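Local structure of Exo-beta-1,4-mannosidase (Rhizomucor miehei, 4LYP) at residues L56-N61 against A438-V443; Y367-F372 against V430-D435; P332-E337 against G386-A391; L83-M88 against D139-T144. The protein probably removes terminal beta-1,4-linked mannose units from mannan-derived substrates as a family 5 glycoside hydrolase, and also shows transglycosylation activity. One frame throughout, in Å; residues are numbered along the deposited sequence.

From the N terminus, strand 53-61 opens contact 1, a loop that closes only when helix 429-448 returns near the C terminus; the other three contacts nest inside it. Contact 4 comes first, opened by helix 78-90 and closed at 139-144 beyond helix 125-140, in series with contacts 2 and 3. These two cross: strand 333-338 opens contact 3, helix 362-380 opens contact 2, strand 386-394 closes contact 3, and helix 429-448 closes contact 2. Contact 3 is the strand pairing in the barrel wall, contact 1 lays the last helix on a strand, contact 2 joins two outer helices, and contact 4 sets helix 78-90 against the turn that ends helix 125-140.

Contact 1: L56-N61 against A438-V443; sequences LIRGAN and ANLLKV. With GAI (guanidine), chain D.
L440 lies between the side chains of L56 and R58, the two residues that strand 53-61 directs at helix 429-448. L56 and L440 cross obliquely: CB of L56 is 3.9 Å from CG of L440. The CD1 branch of L56 touches the carbonyl O of L440 at 3.6 Å and CG1 of V443 at 3.9 Å. Its other branch, CD2, turns to the bound guanidine, meeting N3 at 3.3 Å, so one leucine is shared between helix and ligand pocket; the ligand is hydrogen-bonded to the carbonyl O of K46. With CG of L440 set opposite its backbone N (chi1 -159°), the CD2 branch is carried inward to the strand backbone and lies 3.3 Å from O of I57, a close van der Waals touch of methyl on carbonyl. R58 passes along the flank of the same helix. Its CG packs on CD2 of L440 at 3.9 Å, and the bend at chi3 (-78°) lays the guanidinium beside L441, whose methyls cover one face near the rim; NH2 is 3.8 Å from CD1 of L441. NH1 is held by the carbonyl O of G92, while the aliphatic part serves as packing surface. All of this is van der Waals packing, some of it against carbonyl oxygens and the guanidinium. The strand runs roughly against the helix, at 152° and 8.5 Å between the axes. Strands 95-99 and 386-394 flank it in the barrel sheet, while helix 362-380 packs beside L440 and V443.

Contact 2: Y367-F372 against V430-D435; sequences YYQKAF and VQIIKD
Two successive outer helices of the (beta/alpha)8 barrel, 362-380 and 429-448, meet here almost parallel, with I432 and I433 of the second facing Y368, Q369 and F372 of the first. Their segment axes lie 9.8 Å apart at 7°. I432 is the central wedge: its CG2 branch, opposite the backbone N, points across the groove and sits 3.9 Å from CA of Q369 and 3.9 Å from CD2 of F372. That methyl meets the F372 ring at its edge, close to the ring plane, and the two side chains cross at about a right angle. Y368 CB is a looser neighbour of the same methyl, at 4.3 Å. One residue on, I433 slides deeper toward the barrel. CE2 of F372 approaches its CA at 3.8 Å and its CG1 at 3.9 Å, while CD1 of I433 reaches CE2 of Y368 at 4.1 Å, coming at the tyrosine ring obliquely. Y368 and F372, four residues apart, lie on the same flank; both hold CG anti to the carbonyl carbon (chi1 -87° and -76°), which turns the rings toward the second helix. I433 lies against both rings, I432 against that of F372 only. On the outer face of the second helix, NE2 of Q431 donates to OD1 of D435 at 2.7 Å, approaching from above the carboxylate plane. F372 also stacks on Y436. Inward, F389 and S387 of strand 386-394 and V423 of strand 423-424 lie beneath the rings, while helix 308-329 covers the far side of helix 362-380.

Contact 3: P332-E337 against G386-A391; sequences PIVMEE and GSNFWA
M335 is gripped from both of its backbone polar atoms: its N donates to O of G386 at 3.1 Å, and its O accepts N of N388 at 2.8 Å. These bonds make a single parallel bridge with S387, whose CA adds a CA-H...O contact to O of M335 at 3.1 Å. OD1 of N388 lies 3.4 Å from CG1 of V334, while its ND2 is held by N95 and by O of A60. Beyond the bridge no N-H...O bond follows, though CA of E337 makes a CA-H...O contact with O of N388 (3.4 Å). M335 is the centre of an inverse gamma turn and E336 leaves extended angles (psi -3°); O of E336 faces O of N388 at 3.1 Å, two acceptors, and ND2 of N61 binds O of E336 and O of F389. At the other end, N of G386 is buried with no partner in the model. In the (beta/alpha)8 barrel these adjacent parallel strands open C-terminally on the pocket, and E337 stands where family 5 enzymes carry their nucleophile, consistent with that role. Here, on the pocket side, the contact has no backbone bond and is made by side chains. E337 and W390 lie side by side, carboxylate and ring planes 36° apart; OE1 is above one ring face near its rim, and OE2 comes obliquely within 3.5 Å of CZ3. A391 CB, beyond a cis peptide, covers the opposite face. R97 forms a salt bridge to OE2 and W293 NE1 a hydrogen bond to OE1; a bound Tris, probably from the crystallisation liquor, lies beside this carboxylate.

Contact 4: L83-M88 against D139-T144; sequences LEIKQM and DRYNMT
The Y141 ring lies against the flank of helix 78-90, one face under K86, whose CA stands 4.2 Å from the ring centroid and 23° off its normal, a CH-pi contact displaced toward the rim. At the hydroxyl end the K86 chain carries on past the ring: its CB is 3.5 Å from OH of Y141, with CG and CD following beyond. The chain then leads away and bends at chi4, taking NZ to a salt bridge with E90, so only its aliphatic part meets the tyrosine. Near the root of the ring, CG2 of I85 comes obliquely within 3.6 Å of CD2 of Y141. In the conformer given, the same methyl touches CE of M143 at 3.9 Å, and so meets both ring and thioether. M143 reaches in extended beyond CG (chi3 -179°), ending with CE 3.5 Å from O of I85 and 4.0 Å from CB of M88. Deeper still, L96 of strand 95-99 touches I85, M88 and M143. The second segment closes helix 125-140 with a Schellman motif: N142, at positive phi, is its C-prime residue, N142 N binds O of D139 and M143 N binds O of M138. Around this helix end Y141 and M143 both point at helix 78-90, and the chain goes on into strand 144-148, a helix-to-strand turn of the (beta/alpha)8 barrel.

Contact 1: L56-N61 against A438-V443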
loop_
_atom_site.group_PDB
_atom_site.type_symbol
_atom_site.label_atom_id
_atom_site.label_comp_id
_atom_site.label_asym_id
_atom_site.label_seq_id
_atom_site.Cartn_x
_atom_site.Cartn_y
_atom_site.Cartn_z
ATOM N N LEU A 56 15.722 4.406 6.561
ATOM C CA LEU A 56 14.578 3.830 7.256
ATOM C C LEU A 56 13.299 4.439 6.733
ATOM O O LEU A 56 13.209 5.591 6.317
ATOM C CB LEU A 56 14.704 4.005 8.768
ATOM C CG LEU A 56 15.817 3.152 9.434
ATOM C CD1 LEU A 56 15.931 3.509 10.898
ATOM C CD2 LEU A 56 15.481 1.679 9.413
ATOM N N ILE A 57 12.262 3.611 6.771
ATOM C CA ILE A 57 10.957 3.943 6.134
ATOM C C ILE A 57 9.989 4.595 7.126
ATOM O O ILE A 57 9.370 3.921 7.965
ATOM C CB ILE A 57 10.328 2.656 5.509
ATOM C CG1 ILE A 57 11.321 1.959 4.543
ATOM C CG2 ILE A 57 9.002 3.013 4.845
ATOM C CD1 ILE A 57 11.868 2.850 3.396
ATOM N N ARG A 58 9.910 5.921 6.998
ATOM C CA ARG A 58 8.970 6.734 7.770
ATOM C C ARG A 58 7.728 6.889 6.910
ATOM O O ARG A 58 7.549 7.917 6.226
ATOM C CB ARG A 58 9.617 8.094 8.083
ATOM C CG ARG A 58 10.771 7.995 9.075
ATOM C CD ARG A 58 11.476 9.351 9.214
ATOM N NE ARG A 58 12.371 9.652 8.096
ATOM C CZ ARG A 58 12.525 10.865 7.527
ATOM N NH1 ARG A 58 11.688 11.864 7.761
ATOM N NH2 ARG A 58 13.556 11.042 6.694
ATOM N N GLY A 59 6.920 5.824 6.811
ATOM C CA GLY A 59 6.028 5.713 5.691
ATOM C C GLY A 59 4.568 5.921 6.001
ATOM O O GLY A 59 4.074 5.838 7.139
ATOM N N ALA A 60 3.850 6.139 4.888
ATOM C CA ALA A 60 2.356 6.134 4.914
ATOM C C ALA A 60 1.839 5.428 3.667
ATOM O O ALA A 60 2.567 5.364 2.644
ATOM C CB ALA A 60 1.787 7.558 4.917
ATOM N N ASN A 61 0.596 4.993 3.688
ATOM C CA ASN A 61 -0.112 4.594 2.461
ATOM C C ASN A 61 -0.948 5.783 1.971
ATOM O O ASN A 61 -1.630 6.468 2.743
ATOM C CB ASN A 61 -1.053 3.429 2.738
ATOM C CG ASN A 61 -0.285 2.124 2.820
ATOM O OD1 ASN A 61 -0.043 1.475 1.781
ATOM N ND2 ASN A 61 0.125 1.725 4.022
ATOM N N ALA A 438 10.113 11.045 13.843
ATOM C CA ALA A 438 11.310 11.682 14.450
ATOM C C ALA A 438 12.189 10.616 15.121
ATOM O O ALA A 438 13.438 10.667 14.955
ATOM C CB ALA A 438 10.864 12.756 15.405
ATOM N N ASN A 439 11.598 9.677 15.841
ATOM C CA ASN A 439 12.369 8.662 16.503
ATOM C C ASN A 439 13.098 7.746 15.503
ATOM O O ASN A 439 14.268 7.377 15.707
ATOM C CB ASN A 439 11.471 7.812 17.396
ATOM C CG ASN A 439 10.957 8.535 18.601
ATOM O OD1 ASN A 439 11.519 9.582 19.018
ATOM N ND2 ASN A 439 9.821 8.032 19.145
ATOM N N LEU A 440 12.447 7.404 14.397
ATOM C CA LEU A 440 13.053 6.504 13.415
ATOM C C LEU A 440 14.141 7.252 12.668
ATOM O O LEU A 440 15.205 6.654 12.378
ATOM C CB LEU A 440 11.991 6.044 12.449
ATOM C CG LEU A 440 12.329 4.761 11.705
ATOM C CD1 LEU A 440 12.394 3.546 12.668
ATOM C CD2 LEU A 440 11.246 4.447 10.661
ATOM N N LEU A 441 13.958 8.545 12.385
ATOM C CA LEU A 441 15.064 9.303 11.766
ATOM C C LEU A 441 16.269 9.417 12.705
ATOM O O LEU A 441 17.429 9.294 12.217
ATOM C CB LEU A 441 14.583 10.697 11.338
ATOM C CG LEU A 441 15.623 11.579 10.665
ATOM C CD1 LEU A 441 16.214 10.888 9.455
ATOM C CD2 LEU A 441 14.938 12.920 10.321
ATOM N N LYS A 442 16.044 9.606 14.000
ATOM C CA LYS A 442 17.140 9.607 14.925
ATOM C C LYS A 442 17.929 8.279 14.884
ATOM O O LYS A 442 19.150 8.258 14.883
ATOM C CB LYS A 442 16.639 9.911 16.340
ATOM C CG LYS A 442 17.748 9.975 17.382
ATOM C CD LYS A 442 17.185 10.289 18.759
ATOM C CE LYS A 442 18.263 10.489 19.827
ATOM N NZ LYS A 442 18.435 11.950 20.192
ATOM N N VAL A 443 17.222 7.173 14.814
ATOM C CA VAL A 443 17.842 5.867 14.688
ATOM C C VAL A 443 18.647 5.805 13.413
ATOM O O VAL A 443 19.797 5.332 13.374
ATOM C CB VAL A 443 16.848 4.688 14.814
ATOM C CG1 VAL A 443 17.515 3.390 14.465
ATOM C CG2 VAL A 443 16.248 4.635 16.217
HETATM C C GAI D . 19.152 0.076 8.409
HETATM N N1 GAI D . 20.601 0.224 8.453
HETATM N N2 GAI D . 18.223 -1.013 8.510
HETATM N N3 GAI D . 18.478 1.132 8.123
#

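Contact 2: Y367-F372 against V430-D435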
loop_
_atom_site.group_PDB
_atom_site.type_symbol
_atom_site.label_atom_id
_atom_site.label_comp_id
_atom_site.label_asym_id
_atom_site.label_seq_id
_atom_site.Cartn_x
_atom_site.Cartn_y
_atom_site.Cartn_z
ATOM N N TYR A 367 -2.460 1.656 20.049
ATOM C CA TYR A 367 -2.007 0.588 19.214
ATOM C C TYR A 367 -0.874 1.012 18.302
ATOM O O TYR A 367 0.162 0.354 18.189
ATOM C CB TYR A 367 -3.212 0.097 18.381
ATOM C CG TYR A 367 -2.949 -1.100 17.519
ATOM C CD1 TYR A 367 -2.759 -2.393 18.045
ATOM C CD2 TYR A 367 -2.983 -0.931 16.101
ATOM C CE1 TYR A 367 -2.619 -3.440 17.191
ATOM C CE2 TYR A 367 -2.838 -2.029 15.257
ATOM C CZ TYR A 367 -2.677 -3.278 15.824
ATOM O OH TYR A 367 -2.564 -4.403 15.025
ATOM N N TYR A 368 -1.054 2.199 17.652
ATOM C CA TYR A 368 0.001 2.755 16.816
ATOM C C TYR A 368 1.243 3.042 17.674
ATOM O O TYR A 368 2.363 2.715 17.262
ATOM C CB TYR A 368 -0.422 4.100 16.187
ATOM C CG TYR A 368 -1.168 4.044 14.856
ATOM C CD1 TYR A 368 -2.310 3.263 14.633
ATOM C CD2 TYR A 368 -0.727 4.870 13.820
ATOM C CE1 TYR A 368 -2.957 3.266 13.394
ATOM C CE2 TYR A 368 -1.367 4.890 12.578
ATOM C CZ TYR A 368 -2.462 4.099 12.389
ATOM O OH TYR A 368 -3.079 4.167 11.146
ATOM N N GLN A 369 1.051 3.686 18.826
ATOM C CA GLN A 369 2.196 4.094 19.600
ATOM C C GLN A 369 3.041 2.891 20.031
ATOM O O GLN A 369 4.270 2.930 19.960
ATOM C CB GLN A 369 1.761 4.904 20.814
ATOM C CG GLN A 369 2.963 5.340 21.666
ATOM C CD GLN A 369 2.491 6.266 22.716
ATOM O OE1 GLN A 369 1.867 5.811 23.682
ATOM N NE2 GLN A 369 2.643 7.533 22.491
ATOM N N LYS A 370 2.407 1.808 20.450
ATOM C CA LYS A 370 3.130 0.634 20.868
ATOM C C LYS A 370 3.808 -0.046 19.704
ATOM O O LYS A 370 4.952 -0.543 19.813
ATOM C CB LYS A 370 2.216 -0.317 21.625
ATOM C CG LYS A 370 1.871 0.259 22.981
ATOM C CD LYS A 370 0.905 -0.600 23.765
ATOM C CE LYS A 370 0.731 -0.129 25.203
ATOM N NZ LYS A 370 -0.275 -0.995 25.969
ATOM N N ALA A 371 3.139 -0.160 18.551
ATOM C CA ALA A 371 3.752 -0.784 17.372
ATOM C C ALA A 371 4.976 0.063 17.013
ATOM O O ALA A 371 6.069 -0.517 16.723
ATOM C CB ALA A 371 2.747 -0.827 16.209
ATOM N N PHE A 372 4.821 1.380 16.932
ATOM C CA PHE A 372 5.923 2.257 16.576
ATOM C C PHE A 372 7.079 2.112 17.529
ATOM O O PHE A 372 8.226 2.063 17.103
ATOM C CB PHE A 372 5.414 3.705 16.621
ATOM C CG PHE A 372 4.538 4.098 15.402
ATOM C CD1 PHE A 372 4.620 3.462 14.153
ATOM C CD2 PHE A 372 3.648 5.180 15.553
ATOM C CE1 PHE A 372 3.856 3.903 13.109
ATOM C CE2 PHE A 372 2.913 5.624 14.465
ATOM C CZ PHE A 372 2.983 4.972 13.248
ATOM N N VAL A 430 -2.024 11.909 14.505
ATOM C CA VAL A 430 -0.990 12.575 13.748
ATOM C C VAL A 430 0.262 12.848 14.612
ATOM O O VAL A 430 1.372 12.613 14.148
ATOM C CB VAL A 430 -1.532 13.838 13.105
ATOM C CG1 VAL A 430 -0.401 14.706 12.483
ATOM C CG2 VAL A 430 -2.574 13.473 12.045
ATOM N N GLN A 431 0.077 13.301 15.852
ATOM C CA GLN A 431 1.242 13.658 16.681
ATOM C C GLN A 431 2.044 12.368 16.989
ATOM O O GLN A 431 3.284 12.400 17.067
ATOM C CB GLN A 431 0.827 14.348 17.962
ATOM C CG GLN A 431 2.019 14.763 18.835
ATOM C CD GLN A 431 2.840 15.850 18.208
ATOM O OE1 GLN A 431 2.265 16.866 17.827
ATOM N NE2 GLN A 431 4.190 15.668 18.072
ATOM N N ILE A 432 1.351 11.242 17.193
ATOM C CA ILE A 432 2.018 10.003 17.451
ATOM C C ILE A 432 2.843 9.530 16.250
ATOM O O ILE A 432 3.983 9.032 16.364
ATOM C CB ILE A 432 0.973 8.966 17.863
ATOM C CG1 ILE A 432 0.440 9.382 19.295
ATOM C CG2 ILE A 432 1.542 7.541 17.885
ATOM C CD1 ILE A 432 -0.827 8.673 19.625
ATOM N N ILE A 433 2.295 9.691 15.047
ATOM C CA ILE A 433 3.011 9.411 13.808
ATOM C C ILE A 433 4.218 10.316 13.671
ATOM O O ILE A 433 5.342 9.869 13.337
ATOM C CB ILE A 433 2.062 9.524 12.615
ATOM C CG1 ILE A 433 0.975 8.456 12.687
ATOM C CG2 ILE A 433 2.852 9.454 11.309
ATOM C CD1 ILE A 433 -0.238 8.789 11.849
ATOM N N LYS A 434 4.053 11.614 13.943
ATOM C CA LYS A 434 5.152 12.581 13.836
ATOM C C LYS A 434 6.273 12.200 14.797
ATOM O O LYS A 434 7.462 12.221 14.380
ATOM C CB LYS A 434 4.593 13.980 14.094
ATOM C CG LYS A 434 5.658 15.069 13.988
ATOM C CD LYS A 434 5.067 16.445 14.303
ATOM C CE LYS A 434 6.166 17.563 14.190
ATOM N NZ LYS A 434 5.472 18.850 14.448
ATOM N N ASP A 435 5.930 11.844 16.016
ATOM C CA ASP A 435 6.949 11.497 16.971
ATOM C C ASP A 435 7.671 10.218 16.614
ATOM O O ASP A 435 8.894 10.112 16.731
ATOM C CB ASP A 435 6.301 11.433 18.369
ATOM C CG ASP A 435 5.916 12.944 18.931
ATOM O OD1 ASP A 435 6.316 13.960 18.295
ATOM O OD2 ASP A 435 5.228 13.030 19.910
#

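Contact 3: P332-E337 against G386-A391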
loop_
_atom_site.group_PDB
_atom_site.type_symbol
_atom_site.label_atom_id
_atom_site.label_comp_id
_atom_site.label_asym_id
_atom_site.label_seq_id
_atom_site.Cartn_x
_atom_site.Cartn_y
_atom_site.Cartn_z
ATOM N N PRO A 332 15.701 -7.039 4.192
ATOM C CA PRO A 332 14.926 -6.103 5.075
ATOM C C PRO A 332 13.479 -6.432 5.134
ATOM O O PRO A 332 12.924 -7.110 4.253
ATOM C CB PRO A 332 15.159 -4.738 4.388
ATOM C CG PRO A 332 16.389 -4.897 3.574
ATOM C CD PRO A 332 16.347 -6.320 3.084
ATOM N N ILE A 333 12.794 -5.847 6.120
ATOM C CA ILE A 333 11.319 -5.982 6.213
ATOM C C ILE A 333 10.723 -4.649 6.551
ATOM O O ILE A 333 11.259 -3.838 7.327
ATOM C CB ILE A 333 10.925 -7.049 7.268
ATOM C CG1 ILE A 333 9.413 -7.232 7.249
ATOM C CG2 ILE A 333 11.500 -6.759 8.662
ATOM C CD1 ILE A 333 8.960 -8.502 7.941
ATOM N N VAL A 334 9.582 -4.368 5.895
ATOM C CA VAL A 334 8.773 -3.175 6.160
ATOM C C VAL A 334 7.343 -3.663 6.482
ATOM O O VAL A 334 6.766 -4.465 5.761
ATOM C CB VAL A 334 8.733 -2.284 4.917
ATOM C CG1 VAL A 334 7.846 -1.038 5.162
ATOM C CG2 VAL A 334 10.130 -1.831 4.479
ATOM N N MET A 335 6.753 -3.122 7.583
ATOM C CA MET A 335 5.314 -3.362 7.835
ATOM C C MET A 335 4.557 -2.287 7.050
ATOM O O MET A 335 4.261 -1.164 7.553
ATOM C CB MET A 335 4.953 -3.316 9.316
ATOM C CG MET A 335 3.476 -3.554 9.498
ATOM S SD MET A 335 2.982 -4.001 11.201
ATOM C CE MET A 335 3.405 -2.541 12.080
ATOM N N GLU A 336 4.296 -2.599 5.782
ATOM C CA GLU A 336 3.859 -1.591 4.815
ATOM C C GLU A 336 2.332 -1.356 4.893
ATOM O O GLU A 336 1.847 -0.502 4.149
ATOM C CB GLU A 336 4.282 -1.935 3.386
ATOM C CG GLU A 336 3.489 -3.060 2.818
ATOM C CD GLU A 336 3.781 -3.377 1.365
ATOM O OE1 GLU A 336 4.648 -2.684 0.773
ATOM O OE2 GLU A 336 3.128 -4.305 0.834
ATOM N N GLU A 337 1.625 -2.099 5.735
ATOM C CA GLU A 337 0.231 -1.754 6.095
ATOM C C GLU A 337 0.023 -2.160 7.522
ATOM O O GLU A 337 0.392 -3.284 7.933
ATOM C CB GLU A 337 -0.828 -2.526 5.305
ATOM C CG GLU A 337 -0.826 -2.248 3.800
ATOM C CD GLU A 337 -2.079 -2.797 3.130
ATOM O OE1 GLU A 337 -3.003 -3.277 3.810
ATOM O OE2 GLU A 337 -2.147 -2.753 1.861
ATOM N N GLY A 386 11.083 -0.179 9.009
ATOM C CA GLY A 386 10.062 0.870 9.196
ATOM C C GLY A 386 8.703 0.328 8.793
ATOM O O GLY A 386 8.420 -0.862 8.859
ATOM N N SER A 387 7.796 1.277 8.467
ATOM C CA SER A 387 6.391 0.938 8.335
ATOM C C SER A 387 5.669 1.992 7.493
ATOM O O SER A 387 6.150 3.142 7.328
ATOM C CB SER A 387 5.711 0.840 9.721
ATOM O OG SER A 387 5.845 2.067 10.434
ATOM N N ASN A 388 4.480 1.604 7.023
ATOM C CA ASN A 388 3.581 2.534 6.322
ATOM C C ASN A 388 2.212 2.328 6.936
ATOM O O ASN A 388 1.538 1.302 6.675
ATOM C CB ASN A 388 3.487 2.297 4.810
ATOM C CG ASN A 388 4.805 2.336 4.118
ATOM O OD1 ASN A 388 5.640 1.447 4.278
ATOM N ND2 ASN A 388 5.018 3.386 3.294
ATOM N N PHE A 389 1.728 3.246 7.802
ATOM C CA PHE A 389 0.377 3.096 8.339
ATOM C C PHE A 389 -0.640 3.191 7.194
ATOM O O PHE A 389 -0.414 3.848 6.167
ATOM C CB PHE A 389 0.093 4.131 9.436
ATOM C CG PHE A 389 0.055 5.548 8.952
ATOM C CD1 PHE A 389 -1.157 6.120 8.541
ATOM C CD2 PHE A 389 1.173 6.356 8.909
ATOM C CE1 PHE A 389 -1.235 7.425 8.032
ATOM C CE2 PHE A 389 1.132 7.650 8.435
ATOM C CZ PHE A 389 -0.074 8.192 8.032
ATOM N N TRP A 390 -1.753 2.456 7.394
ATOM C CA TRP A 390 -2.855 2.442 6.407
ATOM C C TRP A 390 -4.054 3.112 7.073
ATOM O O TRP A 390 -4.612 2.557 7.994
ATOM C CB TRP A 390 -3.188 1.017 6.032
ATOM C CG TRP A 390 -4.341 0.995 5.062
ATOM C CD1 TRP A 390 -5.700 1.242 5.322
ATOM C CD2 TRP A 390 -4.231 0.841 3.633
ATOM N NE1 TRP A 390 -6.406 1.239 4.155
ATOM C CE2 TRP A 390 -5.549 1.027 3.081
ATOM C CE3 TRP A 390 -3.153 0.573 2.746
ATOM C CZ2 TRP A 390 -5.815 0.896 1.701
ATOM C CZ3 TRP A 390 -3.418 0.482 1.376
ATOM C CH2 TRP A 390 -4.744 0.637 0.866
ATOM N N ALA A 391 -4.391 4.352 6.626
ATOM C CA ALA A 391 -3.813 5.083 5.500
ATOM C C ALA A 391 -4.111 6.575 5.789
ATOM O O ALA A 391 -4.979 6.899 6.584
ATOM C CB ALA A 391 -4.389 4.680 4.152
#

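Contact 4: L83-M88 against D139-T144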
loop_
_atom_site.group_PDB
_atom_site.type_symbol
_atom_site.label_atom_id
_atom_site.label_comp_id
_atom_site.label_asym_id
_atom_site.label_seq_id
_atom_site.Cartn_x
_atom_site.Cartn_y
_atom_site.Cartn_z
ATOM N N LEU A 83 -1.508 19.729 -0.778
ATOM C CA LEU A 83 -1.594 20.043 0.635
ATOM C C LEU A 83 -1.397 18.798 1.510
ATOM O O LEU A 83 -0.729 18.850 2.527
ATOM C CB LEU A 83 -2.950 20.702 0.925
ATOM C CG LEU A 83 -3.239 21.007 2.395
ATOM C CD1 LEU A 83 -2.225 21.875 3.091
ATOM C CD2 LEU A 83 -4.675 21.527 2.543
ATOM N N GLU A 84 -1.972 17.675 1.090
ATOM C CA GLU A 84 -1.873 16.451 1.887
ATOM C C GLU A 84 -0.434 15.934 1.858
ATOM O O GLU A 84 0.060 15.432 2.895
ATOM C CB GLU A 84 -2.831 15.427 1.326
ATOM C CG GLU A 84 -4.297 15.825 1.678
ATOM C CD GLU A 84 -5.366 14.903 1.160
ATOM O OE1 GLU A 84 -5.081 13.910 0.422
ATOM O OE2 GLU A 84 -6.530 15.131 1.562
ATOM N N ILE A 85 0.267 16.035 0.724
ATOM C CA ILE A 85 1.711 15.700 0.698
ATOM C C ILE A 85 2.506 16.588 1.639
ATOM O O ILE A 85 3.340 16.119 2.399
ATOM C CB ILE A 85 2.308 15.766 -0.759
ATOM C CG1 ILE A 85 1.592 14.866 -1.731
ATOM C CG2 ILE A 85 3.786 15.421 -0.679
ATOM C CD1 ILE A 85 1.588 13.420 -1.351
ATOM N N LYS A 86 2.223 17.904 1.579
ATOM C CA LYS A 86 2.883 18.845 2.510
ATOM C C LYS A 86 2.573 18.468 3.953
ATOM O O LYS A 86 3.513 18.417 4.829
ATOM C CB LYS A 86 2.382 20.244 2.188
ATOM C CG LYS A 86 3.030 21.330 3.101
ATOM C CD LYS A 86 2.547 22.731 2.606
ATOM C CE LYS A 86 3.202 23.802 3.458
ATOM N NZ LYS A 86 2.619 23.970 4.793
ATOM N N GLN A 87 1.342 18.102 4.303
ATOM C CA GLN A 87 1.027 17.683 5.650
ATOM C C GLN A 87 1.817 16.463 6.061
ATOM O O GLN A 87 2.337 16.339 7.190
ATOM C CB GLN A 87 -0.491 17.349 5.823
ATOM C CG GLN A 87 -1.381 18.552 5.707
ATOM C CD GLN A 87 -2.841 18.179 5.554
ATOM O OE1 GLN A 87 -3.222 17.016 5.255
ATOM N NE2 GLN A 87 -3.720 19.161 5.703
ATOM N N MET A 88 1.939 15.496 5.143
ATOM C CA MET A 88 2.686 14.287 5.446
ATOM C C MET A 88 4.167 14.615 5.604
ATOM O O MET A 88 4.821 14.082 6.529
ATOM C CB MET A 88 2.412 13.208 4.369
ATOM C CG MET A 88 1.044 12.602 4.553
ATOM S SD MET A 88 0.766 11.167 3.476
ATOM C CE MET A 88 0.612 11.955 1.851
ATOM N N ASP A 139 8.717 14.191 -5.094
ATOM C CA ASP A 139 10.101 14.612 -5.365
ATOM C C ASP A 139 10.391 15.939 -4.611
ATOM O O ASP A 139 11.376 16.056 -3.896
ATOM C CB ASP A 139 10.254 14.862 -6.889
ATOM C CG ASP A 139 11.701 15.069 -7.337
ATOM O OD1 ASP A 139 12.624 15.045 -6.506
ATOM O OD2 ASP A 139 11.886 15.187 -8.557
ATOM N N ARG A 140 9.492 16.901 -4.680
ATOM C CA ARG A 140 9.655 18.203 -4.036
ATOM C C ARG A 140 9.782 18.097 -2.524
ATOM O O ARG A 140 10.422 18.907 -1.901
ATOM C CB ARG A 140 8.454 19.066 -4.525
ATOM C CG ARG A 140 8.660 19.585 -6.006
ATOM C CD ARG A 140 7.392 20.113 -6.688
ATOM N NE ARG A 140 7.523 20.950 -7.897
ATOM C CZ ARG A 140 7.661 22.290 -7.863
ATOM N NH1 ARG A 140 7.753 22.851 -6.667
ATOM N NH2 ARG A 140 7.719 23.102 -8.975
ATOM N N TYR A 141 9.157 17.065 -1.953
ATOM C CA TYR A 141 9.210 16.861 -0.517
ATOM C C TYR A 141 10.190 15.763 -0.091
ATOM O O TYR A 141 10.135 15.260 1.054
ATOM C CB TYR A 141 7.790 16.586 0.079
ATOM C CG TYR A 141 6.965 17.862 0.029
ATOM C CD1 TYR A 141 7.185 18.842 1.071
ATOM C CD2 TYR A 141 6.079 18.146 -1.009
ATOM C CE1 TYR A 141 6.440 20.001 1.052
ATOM C CE2 TYR A 141 5.384 19.304 -1.047
ATOM C CZ TYR A 141 5.540 20.250 -0.021
ATOM O OH TYR A 141 4.768 21.403 -0.045
ATOM N N ASN A 142 11.056 15.311 -1.004
ATOM C CA ASN A 142 12.092 14.342 -0.747
ATOM C C ASN A 142 11.528 13.027 -0.252
ATOM O O ASN A 142 12.157 12.385 0.563
ATOM C CB ASN A 142 13.141 14.942 0.227
ATOM C CG ASN A 142 13.990 16.058 -0.494
ATOM O OD1 ASN A 142 14.375 15.867 -1.641
ATOM N ND2 ASN A 142 14.291 17.137 0.194
ATOM N N MET A 143 10.404 12.612 -0.771
ATOM C CA MET A 143 9.826 11.329 -0.470
ATOM C C MET A 143 10.176 10.310 -1.553
ATOM O O MET A 143 10.337 10.696 -2.713
ATOM C CB MET A 143 8.310 11.435 -0.332
ATOM C CG MET A 143 7.859 12.339 0.812
ATOM S SD MET A 143 6.057 12.444 0.783
ATOM C CE MET A 143 5.755 13.562 2.151
ATOM N N THR A 144 10.112 9.032 -1.188
ATOM C CA THR A 144 10.214 7.981 -2.222
ATOM C C THR A 144 8.892 7.209 -2.266
ATOM O O THR A 144 8.098 7.230 -1.305
ATOM C CB THR A 144 11.359 6.999 -1.938
ATOM O OG1 THR A 144 11.184 6.400 -0.628
ATOM C CG2 THR A 144 12.701 7.696 -2.058
#